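Long-range contacts in hypothetical protein (Aeropyrum pernix, PDB 2P6H), which is of unknown function, belongs to the YjbQ (UPF0047) family and assembles as a trimer: residues R12-L17 and D60-I65; G21-W26 and V127-L132; N51-R56 and R113-E118. All coordinates share one frame; numbering follows the deposited sequence.

Contact 1 of 3, residues R12-L17 and D60-I65. With SO4 (sulfate ion), chain D.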
loop_
_atom_site.group_PDB
_atom_site.type_symbol
_atom_site.label_atom_id
_atom_site.label_comp_id
_atom_site.label_asym_id
_atom_site.label_seq_id
_atom_site.Cartn_x
_atom_site.Cartn_y
_atom_site.Cartn_z
ATOM N N ARG A 12 23.489 1.786 -5.940
ATOM C CA ARG A 12 23.130 2.845 -6.888
ATOM C C ARG A 12 22.079 3.810 -6.320
ATOM O O ARG A 12 21.369 3.509 -5.369
ATOM C CB ARG A 12 22.595 2.188 -8.161
ATOM C CG ARG A 12 23.701 1.903 -9.177
ATOM C CD ARG A 12 23.799 2.994 -10.251
ATOM N NE ARG A 12 23.416 4.299 -9.707
ATOM C CZ ARG A 12 24.160 5.361 -10.068
ATOM N NH1 ARG A 12 25.157 5.217 -10.924
ATOM N NH2 ARG A 12 23.937 6.545 -9.492
ATOM N N ARG A 13 21.908 4.969 -6.951
ATOM C CA ARG A 13 20.870 5.894 -6.533
ATOM C C ARG A 13 19.518 5.200 -6.550
ATOM O O ARG A 13 18.764 5.220 -5.587
ATOM C CB ARG A 13 20.862 7.100 -7.478
ATOM C CG ARG A 13 19.949 8.220 -6.972
ATOM C CD ARG A 13 19.835 9.387 -7.961
ATOM N NE ARG A 13 19.363 10.589 -7.262
ATOM C CZ ARG A 13 19.245 11.728 -7.973
ATOM N NH1 ARG A 13 19.472 11.734 -9.275
ATOM N NH2 ARG A 13 18.967 12.875 -7.340
ATOM N N LEU A 14 19.195 4.575 -7.677
ATOM C CA LEU A 14 17.912 3.829 -7.799
ATOM C C LEU A 14 18.284 2.394 -8.027
ATOM O O LEU A 14 19.076 2.059 -8.898
ATOM C CB LEU A 14 16.911 4.319 -8.941
ATOM C CG LEU A 14 16.337 5.709 -8.662
ATOM C CD1 LEU A 14 17.316 6.830 -9.020
ATOM C CD2 LEU A 14 15.057 5.994 -9.447
ATOM N N GLN A 15 17.700 1.509 -7.230
ATOM C CA GLN A 15 18.002 0.102 -7.382
ATOM C C GLN A 15 16.956 -0.751 -6.690
ATOM O O GLN A 15 16.461 -0.407 -5.621
ATOM C CB GLN A 15 19.408 -0.166 -6.817
ATOM C CG GLN A 15 19.759 -1.626 -6.550
ATOM C CD GLN A 15 21.173 -1.807 -6.003
ATOM O OE1 GLN A 15 21.654 -1.000 -5.210
ATOM N NE2 GLN A 15 21.832 -2.889 -6.411
ATOM N N VAL A 16 16.596 -1.854 -7.332
ATOM C CA VAL A 16 15.624 -2.780 -6.769
ATOM C C VAL A 16 16.385 -4.037 -6.383
ATOM O O VAL A 16 17.146 -4.570 -7.198
ATOM C CB VAL A 16 14.536 -3.138 -7.794
ATOM C CG1 VAL A 16 13.619 -4.207 -7.220
ATOM C CG2 VAL A 16 13.745 -1.899 -8.181
ATOM N N LEU A 17 16.188 -4.492 -5.147
ATOM C CA LEU A 17 16.875 -5.679 -4.644
ATOM C C LEU A 17 15.881 -6.708 -4.117
ATOM O O LEU A 17 14.930 -6.351 -3.437
ATOM C CB LEU A 17 17.821 -5.320 -3.490
ATOM C CG LEU A 17 18.870 -4.240 -3.748
ATOM C CD1 LEU A 17 19.773 -4.074 -2.541
ATOM C CD2 LEU A 17 19.691 -4.645 -4.949
ATOM N N ASP A 60 13.206 -2.103 -15.345
ATOM C CA ASP A 60 12.032 -1.342 -15.764
ATOM C C ASP A 60 11.396 -0.589 -14.589
ATOM O O ASP A 60 10.885 0.500 -14.713
ATOM C CB ASP A 60 10.977 -2.284 -16.354
ATOM C CG ASP A 60 11.391 -2.819 -17.731
ATOM O OD1 ASP A 60 12.196 -2.172 -18.398
ATOM O OD2 ASP A 60 10.858 -3.853 -18.113
ATOM N N ILE A 61 11.404 -1.274 -13.415
ATOM C CA ILE A 61 10.823 -0.628 -12.256
ATOM C C ILE A 61 11.557 0.660 -11.905
ATOM O O ILE A 61 10.969 1.685 -11.585
ATOM C CB ILE A 61 10.901 -1.631 -11.124
ATOM C CG1 ILE A 61 9.864 -2.739 -11.398
ATOM C CG2 ILE A 61 10.562 -0.901 -9.801
ATOM C CD1 ILE A 61 9.726 -3.845 -10.346
ATOM N N VAL A 62 12.896 0.605 -11.979
ATOM C CA VAL A 62 13.633 1.817 -11.714
ATOM C C VAL A 62 13.333 2.902 -12.736
ATOM O O VAL A 62 13.146 4.067 -12.407
ATOM C CB VAL A 62 15.077 1.444 -11.844
ATOM C CG1 VAL A 62 15.920 2.697 -12.067
ATOM C CG2 VAL A 62 15.547 0.747 -10.581
ATOM N N GLU A 63 13.287 2.527 -14.023
ATOM C CA GLU A 63 12.979 3.521 -15.039
ATOM C C GLU A 63 11.562 4.085 -14.879
ATOM O O GLU A 63 11.319 5.266 -15.098
ATOM C CB GLU A 63 13.152 2.896 -16.421
ATOM C CG GLU A 63 12.774 3.856 -17.554
ATOM C CD GLU A 63 13.712 5.054 -17.608
ATOM O OE1 GLU A 63 14.818 4.983 -17.046
ATOM O OE2 GLU A 63 13.339 6.044 -18.231
ATOM N N PHE A 64 10.624 3.225 -14.499
ATOM C CA PHE A 64 9.236 3.636 -14.284
ATOM C C PHE A 64 9.196 4.695 -13.188
ATOM O O PHE A 64 8.562 5.728 -13.295
ATOM C CB PHE A 64 8.424 2.387 -13.886
ATOM C CG PHE A 64 6.990 2.692 -13.476
ATOM C CD1 PHE A 64 6.100 3.251 -14.384
ATOM C CD2 PHE A 64 6.555 2.326 -12.210
ATOM C CE1 PHE A 64 4.769 3.447 -14.014
ATOM C CE2 PHE A 64 5.221 2.526 -11.846
ATOM C CZ PHE A 64 4.325 3.084 -12.747
ATOM N N ILE A 65 9.926 4.382 -12.095
ATOM C CA ILE A 65 10.008 5.295 -10.965
ATOM C C ILE A 65 10.680 6.620 -11.373
ATOM O O ILE A 65 10.241 7.703 -11.041
ATOM C CB ILE A 65 10.764 4.580 -9.818
ATOM C CG1 ILE A 65 9.858 3.540 -9.142
ATOM C CG2 ILE A 65 11.184 5.598 -8.742
ATOM C CD1 ILE A 65 10.654 2.512 -8.337
HETATM S S SO4 D . 20.659 6.381 -11.229
HETATM O O1 SO4 D . 20.602 5.585 -12.487
HETATM O O2 SO4 D . 20.638 5.432 -10.057
HETATM O O3 SO4 D . 21.934 7.189 -11.207
HETATM O O4 SO4 D . 19.506 7.311 -11.166
#
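Five aliphatic side chains carry this contact, and no hydrogen bond crosses it: the strand 15-17 and the loop before it offer L14 and V16, and the helix 60-65 answers with I61, V62 and I65. L14 takes two partners. Its CB rests on V62 CG1 at 3.7 Å, while CG, anti to the carbonyl carbon (chi1 -67°), carries CD2 on to I65 CG2 at 4.0 Å, so that the two chains lie alongside, pointing opposite ways. V16 works through a single methyl, CG2, which is 3.7 Å from I61 CG2, and meets that isoleucine almost crosswise; the same methyl also reaches V62 CG2. V62 therefore splits its branches, CG1 for L14 and CG2 for V16. An alanine at L14 would keep CB and its touch on V62 CG1 but lose CG, CD1 and CD2, and would probably loosen the packing of the loop before the strand against V62 and I65.

The polar work lies on the loop, around a sulfate probably taken from the crystallisation liquor. L14 N donates to sulfate O2 at 2.9 Å with a fairly straight N-H (154°), and R66 NH1, one residue beyond the helical segment, also bonds the ion. The R12 chain bends at chi2 and chi3, and sulfate O3 lies over a face of its guanidinium, 2.7 Å from NH2, a close charged approach that would probably favour an anion here.

Beyond the pair, D60 bonds the backbone nitrogens of K76 and H77 of the second subunit. With axes 8.1 Å apart and at 139°, the helix runs obliquely, nearer antiparallel, over the outer strand 15-18 of a small antiparallel sheet: helix-on-sheet packing, held by aliphatic branches.

Contact 2 of 3, residues G21-W26 and V127-L132; sequences GKVEEW and VNLLYL. With SO4 (sulfate ion), chain E.
Helix 20-28 lies against the five-stranded antiparallel sheet here, packing on strand 124-133 as one helix-on-sheet layer of the fold. The axes of the two short segments come within 10.0 Å and run at 38° to each other.

W26 and L129 make the heart of it. The indole CG is anti to the backbone N (chi1 -177°), which extends the ring system over the strand. L129 CB sits over a face of the six-membered ring, 4.0 Å from its centroid and 17° off the normal, a CH-pi contact. L129 CD1 comes in nearer the root of the side chain, 3.6 Å from W26 CB, so the leucine underlies the tryptophan from its CB to its benzo ring. At the far tip, W26 CH2 meets Y131 CB at 3.6 Å in an oblique approach; the phenol itself leads away, and its OH bonds E134 O. One helical turn earlier, V23 CG2 touches L129 CD2 at 4.1 Å, and V23 also packs on F6 and L37.

K22 runs out extended from the helix, and its NZ bonds sulfate O1 at 3.0 Å, the ion also taking a bond from K9 N.

No hydrogen bond joins helix and strand; the pairing rests on apolar and CH-pi contacts, and burial of apolar surface is likely to supply most of the cohesion.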
loop_
_atom_site.group_PDB
_atom_site.type_symbol
_atom_site.label_atom_id
_atom_site.label_comp_id
_atom_site.label_asym_id
_atom_site.label_seq_id
_atom_site.Cartn_x
_atom_site.Cartn_y
_atom_site.Cartn_z
ATOM N N GLY A 21 15.093 -13.905 0.458
ATOM C CA GLY A 21 15.924 -14.856 1.176
ATOM C C GLY A 21 16.124 -14.529 2.644
ATOM O O GLY A 21 15.881 -15.363 3.517
ATOM N N LYS A 22 16.576 -13.312 2.919
ATOM C CA LYS A 22 16.825 -12.864 4.288
ATOM C C LYS A 22 15.551 -12.886 5.143
ATOM O O LYS A 22 15.578 -13.150 6.338
ATOM C CB LYS A 22 17.386 -11.442 4.230
ATOM C CG LYS A 22 18.812 -11.400 3.678
ATOM C CD LYS A 22 19.325 -9.967 3.534
ATOM C CE LYS A 22 20.811 -9.907 3.172
ATOM N NZ LYS A 22 21.113 -8.610 2.570
ATOM N N VAL A 23 14.409 -12.576 4.538
ATOM C CA VAL A 23 13.155 -12.570 5.293
ATOM C C VAL A 23 12.785 -13.970 5.747
ATOM O O VAL A 23 12.402 -14.200 6.887
ATOM C CB VAL A 23 12.026 -12.032 4.411
ATOM C CG1 VAL A 23 10.679 -12.241 5.101
ATOM C CG2 VAL A 23 12.231 -10.552 4.150
ATOM N N GLU A 24 12.892 -14.934 4.840
ATOM C CA GLU A 24 12.576 -16.316 5.142
ATOM C C GLU A 24 13.534 -16.855 6.204
ATOM O O GLU A 24 13.171 -17.655 7.057
ATOM C CB GLU A 24 12.680 -17.130 3.843
ATOM C CG GLU A 24 11.646 -16.694 2.793
ATOM C CD GLU A 24 11.713 -17.599 1.575
ATOM O OE1 GLU A 24 12.811 -17.917 1.140
ATOM O OE2 GLU A 24 10.656 -17.978 1.071
ATOM N N GLU A 25 14.779 -16.393 6.133
ATOM C CA GLU A 25 15.800 -16.764 7.073
ATOM C C GLU A 25 15.290 -16.505 8.470
ATOM O O GLU A 25 15.081 -17.415 9.262
ATOM C CB GLU A 25 17.023 -15.897 6.801
ATOM C CG GLU A 25 18.260 -16.729 6.469
ATOM C CD GLU A 25 19.475 -15.838 6.531
ATOM O OE1 GLU A 25 19.737 -15.276 7.585
ATOM O OE2 GLU A 25 20.139 -15.688 5.508
ATOM N N TRP A 26 15.080 -15.218 8.726
ATOM C CA TRP A 26 14.580 -14.754 10.014
ATOM C C TRP A 26 13.320 -15.518 10.389
ATOM O O TRP A 26 13.111 -15.953 11.500
ATOM C CB TRP A 26 14.266 -13.250 9.921
ATOM C CG TRP A 26 13.825 -12.726 11.247
ATOM C CD1 TRP A 26 14.657 -12.406 12.343
ATOM C CD2 TRP A 26 12.458 -12.492 11.695
ATOM N NE1 TRP A 26 13.972 -12.006 13.442
ATOM C CE2 TRP A 26 12.541 -12.059 13.053
ATOM C CE3 TRP A 26 11.213 -12.616 11.102
ATOM C CZ2 TRP A 26 11.387 -11.768 13.755
ATOM C CZ3 TRP A 26 10.063 -12.322 11.813
ATOM C CH2 TRP A 26 10.151 -11.901 13.149
ATOM N N VAL A 127 15.803 -3.258 6.984
ATOM C CA VAL A 127 14.469 -3.822 6.843
ATOM C C VAL A 127 14.086 -4.406 8.168
ATOM O O VAL A 127 14.831 -5.191 8.751
ATOM C CB VAL A 127 14.504 -4.968 5.826
ATOM C CG1 VAL A 127 13.137 -5.672 5.800
ATOM C CG2 VAL A 127 14.822 -4.456 4.443
ATOM N N ASN A 128 12.945 -3.944 8.677
ATOM C CA ASN A 128 12.503 -4.434 9.956
ATOM C C ASN A 128 11.445 -5.522 9.748
ATOM O O ASN A 128 10.722 -5.524 8.761
ATOM C CB ASN A 128 11.889 -3.245 10.733
ATOM C CG ASN A 128 12.970 -2.281 11.186
ATOM O OD1 ASN A 128 12.753 -1.084 11.330
ATOM N ND2 ASN A 128 14.172 -2.838 11.446
ATOM N N LEU A 129 11.381 -6.459 10.689
ATOM C CA LEU A 129 10.469 -7.590 10.560
ATOM C C LEU A 129 9.733 -7.840 11.865
ATOM O O LEU A 129 10.293 -7.702 12.952
ATOM C CB LEU A 129 11.243 -8.864 10.179
ATOM C CG LEU A 129 12.188 -8.769 8.973
ATOM C CD1 LEU A 129 13.129 -9.954 8.920
ATOM C CD2 LEU A 129 11.368 -8.671 7.695
ATOM N N LEU A 130 8.463 -8.202 11.743
ATOM C CA LEU A 130 7.613 -8.480 12.901
ATOM C C LEU A 130 6.765 -9.702 12.616
ATOM O O LEU A 130 6.094 -9.800 11.596
ATOM C CB LEU A 130 6.705 -7.264 13.192
ATOM C CG LEU A 130 5.746 -7.463 14.396
ATOM C CD1 LEU A 130 5.319 -6.138 15.028
ATOM C CD2 LEU A 130 4.458 -8.190 14.012
ATOM N N TYR A 131 6.776 -10.662 13.532
ATOM C CA TYR A 131 5.957 -11.852 13.364
ATOM C C TYR A 131 4.966 -11.919 14.504
ATOM O O TYR A 131 5.345 -11.895 15.679
ATOM C CB TYR A 131 6.788 -13.131 13.359
ATOM C CG TYR A 131 5.902 -14.347 13.222
ATOM C CD1 TYR A 131 5.248 -14.619 12.020
ATOM C CD2 TYR A 131 5.641 -15.176 14.315
ATOM C CE1 TYR A 131 4.349 -15.683 11.909
ATOM C CE2 TYR A 131 4.739 -16.243 14.212
ATOM C CZ TYR A 131 4.098 -16.485 13.010
ATOM O OH TYR A 131 3.181 -17.508 12.908
ATOM N N LEU A 132 3.695 -12.010 14.148
ATOM C CA LEU A 132 2.616 -12.037 15.121
ATOM C C LEU A 132 1.801 -13.290 14.887
ATOM O O LEU A 132 1.104 -13.434 13.892
ATOM C CB LEU A 132 1.734 -10.785 14.940
ATOM C CG LEU A 132 0.639 -10.619 16.020
ATOM C CD1 LEU A 132 1.191 -10.045 17.327
ATOM C CD2 LEU A 132 -0.487 -9.681 15.585
HETATM S S SO4 E . 24.228 -7.062 1.754
HETATM O O1 SO4 E . 24.038 -8.415 2.162
HETATM O O2 SO4 E . 25.038 -6.782 0.621
HETATM O O3 SO4 E . 24.831 -6.279 2.951
HETATM O O4 SO4 E . 22.963 -6.394 1.516
#

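Contact 3 of 3, residues N51-R56 and R113-E118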
loop_
_atom_site.group_PDB
_atom_site.type_symbol
_atom_site.label_atom_id
_atom_site.label_comp_id
_atom_site.label_asym_id
_atom_site.label_seq_id
_atom_site.Cartn_x
_atom_site.Cartn_y
_atom_site.Cartn_z
ATOM N N ASN A 51 6.809 -8.245 -6.010
ATOM C CA ASN A 51 6.609 -8.569 -7.416
ATOM C C ASN A 51 7.688 -9.539 -7.880
ATOM O O ASN A 51 8.378 -10.166 -7.087
ATOM C CB ASN A 51 6.674 -7.268 -8.235
ATOM C CG ASN A 51 5.756 -7.345 -9.442
ATOM O OD1 ASN A 51 6.109 -7.873 -10.492
ATOM N ND2 ASN A 51 4.545 -6.786 -9.272
ATOM N N GLU A 52 7.807 -9.713 -9.193
ATOM C CA GLU A 52 8.739 -10.682 -9.769
ATOM C C GLU A 52 10.176 -10.179 -9.823
ATOM O O GLU A 52 10.439 -9.055 -10.270
ATOM C CB GLU A 52 8.274 -11.074 -11.179
ATOM C CG GLU A 52 8.874 -12.373 -11.682
ATOM C CD GLU A 52 8.309 -12.824 -13.035
ATOM O OE1 GLU A 52 7.155 -12.450 -13.385
ATOM O OE2 GLU A 52 9.021 -13.573 -13.741
ATOM N N ALA A 53 11.108 -11.016 -9.374
ATOM C CA ALA A 53 12.522 -10.638 -9.371
ATOM C C ALA A 53 13.207 -11.002 -10.703
ATOM O O ALA A 53 14.254 -11.635 -10.741
ATOM C CB ALA A 53 13.221 -11.313 -8.165
ATOM N N GLU A 54 12.614 -10.596 -11.820
ATOM C CA GLU A 54 13.214 -10.822 -13.100
ATOM C C GLU A 54 14.113 -9.654 -13.386
ATOM O O GLU A 54 13.724 -8.497 -13.283
ATOM C CB GLU A 54 12.104 -10.891 -14.149
ATOM C CG GLU A 54 12.590 -11.490 -15.470
ATOM C CD GLU A 54 13.190 -10.400 -16.334
ATOM O OE1 GLU A 54 12.508 -9.420 -16.598
ATOM O OE2 GLU A 54 14.330 -10.560 -16.768
ATOM N N PRO A 55 15.407 -9.893 -13.701
ATOM C CA PRO A 55 16.357 -8.790 -13.959
ATOM C C PRO A 55 15.909 -7.620 -14.834
ATOM O O PRO A 55 16.035 -6.464 -14.438
ATOM C CB PRO A 55 17.621 -9.502 -14.503
ATOM C CG PRO A 55 17.134 -10.922 -14.814
ATOM C CD PRO A 55 16.102 -11.192 -13.740
ATOM N N ARG A 56 15.357 -7.911 -16.000
ATOM C CA ARG A 56 14.948 -6.823 -16.868
ATOM C C ARG A 56 13.790 -6.046 -16.251
ATOM O O ARG A 56 13.772 -4.822 -16.226
ATOM C CB ARG A 56 14.520 -7.419 -18.209
ATOM C CG ARG A 56 15.715 -7.877 -19.045
ATOM C CD ARG A 56 15.335 -8.983 -20.037
ATOM N NE ARG A 56 16.535 -9.678 -20.512
ATOM C CZ ARG A 56 16.747 -10.925 -20.049
ATOM N NH1 ARG A 56 15.887 -11.479 -19.214
ATOM N NH2 ARG A 56 17.839 -11.593 -20.431
ATOM N N ARG A 113 8.017 -11.921 -4.985
ATOM C CA ARG A 113 9.210 -11.818 -4.182
ATOM C C ARG A 113 9.207 -10.488 -3.459
ATOM O O ARG A 113 8.561 -9.532 -3.867
ATOM C CB ARG A 113 10.420 -11.906 -5.112
ATOM C CG ARG A 113 10.476 -13.232 -5.871
ATOM C CD ARG A 113 11.304 -14.285 -5.124
ATOM N NE ARG A 113 11.326 -15.549 -5.867
ATOM C CZ ARG A 113 12.528 -16.036 -6.221
ATOM N NH1 ARG A 113 13.631 -15.382 -5.899
ATOM N NH2 ARG A 113 12.604 -17.186 -6.896
ATOM N N ILE A 114 9.929 -10.408 -2.351
ATOM C CA ILE A 114 10.011 -9.192 -1.554
ATOM C C ILE A 114 11.124 -8.332 -2.092
ATOM O O ILE A 114 12.299 -8.666 -2.010
ATOM C CB ILE A 114 10.296 -9.529 -0.076
ATOM C CG1 ILE A 114 9.214 -10.470 0.457
ATOM C CG2 ILE A 114 10.255 -8.239 0.766
ATOM C CD1 ILE A 114 9.410 -11.165 1.804
ATOM N N LEU A 115 10.764 -7.184 -2.646
ATOM C CA LEU A 115 11.755 -6.313 -3.252
ATOM C C LEU A 115 12.008 -5.015 -2.499
ATOM O O LEU A 115 11.078 -4.265 -2.202
ATOM C CB LEU A 115 11.323 -5.967 -4.682
ATOM C CG LEU A 115 10.964 -7.183 -5.549
ATOM C CD1 LEU A 115 10.444 -6.740 -6.896
ATOM C CD2 LEU A 115 12.197 -8.067 -5.721
ATOM N N PHE A 116 13.273 -4.757 -2.187
ATOM C CA PHE A 116 13.654 -3.518 -1.529
ATOM C C PHE A 116 13.842 -2.540 -2.686
ATOM O O PHE A 116 14.555 -2.835 -3.650
ATOM C CB PHE A 116 14.984 -3.659 -0.786
ATOM C CG PHE A 116 15.354 -2.434 0.006
ATOM C CD1 PHE A 116 15.999 -1.368 -0.606
ATOM C CD2 PHE A 116 15.033 -2.338 1.359
ATOM C CE1 PHE A 116 16.322 -0.219 0.112
ATOM C CE2 PHE A 116 15.352 -1.190 2.092
ATOM C CZ PHE A 116 15.998 -0.130 1.467
ATOM N N VAL A 117 13.195 -1.387 -2.594
ATOM C CA VAL A 117 13.314 -0.387 -3.637
ATOM C C VAL A 117 14.068 0.826 -3.137
ATOM O O VAL A 117 13.549 1.651 -2.397
ATOM C CB VAL A 117 11.918 0.052 -4.020
ATOM C CG1 VAL A 117 11.982 1.050 -5.175
ATOM C CG2 VAL A 117 11.091 -1.149 -4.439
ATOM N N GLU A 118 15.340 0.926 -3.518
ATOM C CA GLU A 118 16.202 2.047 -3.118
ATOM C C GLU A 118 16.037 3.198 -4.113
ATOM O O GLU A 118 16.108 2.991 -5.329
ATOM C CB GLU A 118 17.671 1.596 -3.096
ATOM C CG GLU A 118 18.696 2.699 -2.840
ATOM C CD GLU A 118 18.514 3.368 -1.488
ATOM O OE1 GLU A 118 17.634 4.250 -1.370
ATOM O OE2 GLU A 118 19.241 3.008 -0.539
#
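N51 and R113 are paired across the two strands as an antiparallel hydrogen-bonded pair, their side chains on one face of the sheet, which L115 shares. N51 N reaches R113 O at 3.1 Å, in the carbonyl plane. The return bond, R113 N to N51 O at 2.8 Å, is more bent (133°), its donor standing above the carbonyl plane.

L115, two residues on, turns toward the loop; CG lies anti to the carbonyl carbon (chi1 -51°), and the branches divide, CD1 to N51 CB at 4.0 Å and CD2 to A53 CB at 4.2 Å. A53, centre of an inverse gamma turn, also has its methyl 4.1 Å from R113 CG. The R113 chain then bends at chi2 and leads away to a salt bridge between NH1 and D18.

The N51 amide turns back so that OD1 takes E52 N at 2.8 Å, from above its carbonyl plane; OD1 also accepts from H87 ND1 and ND2 bonds T44 O, both of the second subunit. E54 is the N-cap of helix 55-69: its OE2 accepts R56 N at 2.9 Å and makes a salt bridge, weak as a hydrogen bond, to R56 NH1. The two backbone bonds hold the last residue of strand 46-51 to R113, and a carboxylate near the helix start would probably be stabilised by the helix dipole.

How the contacts relate
Contacts 1 and 3 lie close, their centres about 9 Å apart, on the small sheet where strand 15-18 pairs with 113-118. L17 O to F116 N at 2.6 Å and Q15 O to E118 N at 2.7 Å are probable hydrogen bonds between them, and I65 CD1 packs on V117 CG1 at 3.7 Å. Both use helix 55-69 and both touch the second subunit. Contact 2 sits across the chain's centre from contact 1, about 23 Å away between centres, although 12-17 leads almost directly into 21-26. Its centre is about 16 Å from that of contact 3, which it meets through V23 on I114 and V127 on F116. The sulfates of contacts 1 and 2 are separate ions, and neither establishes an active site.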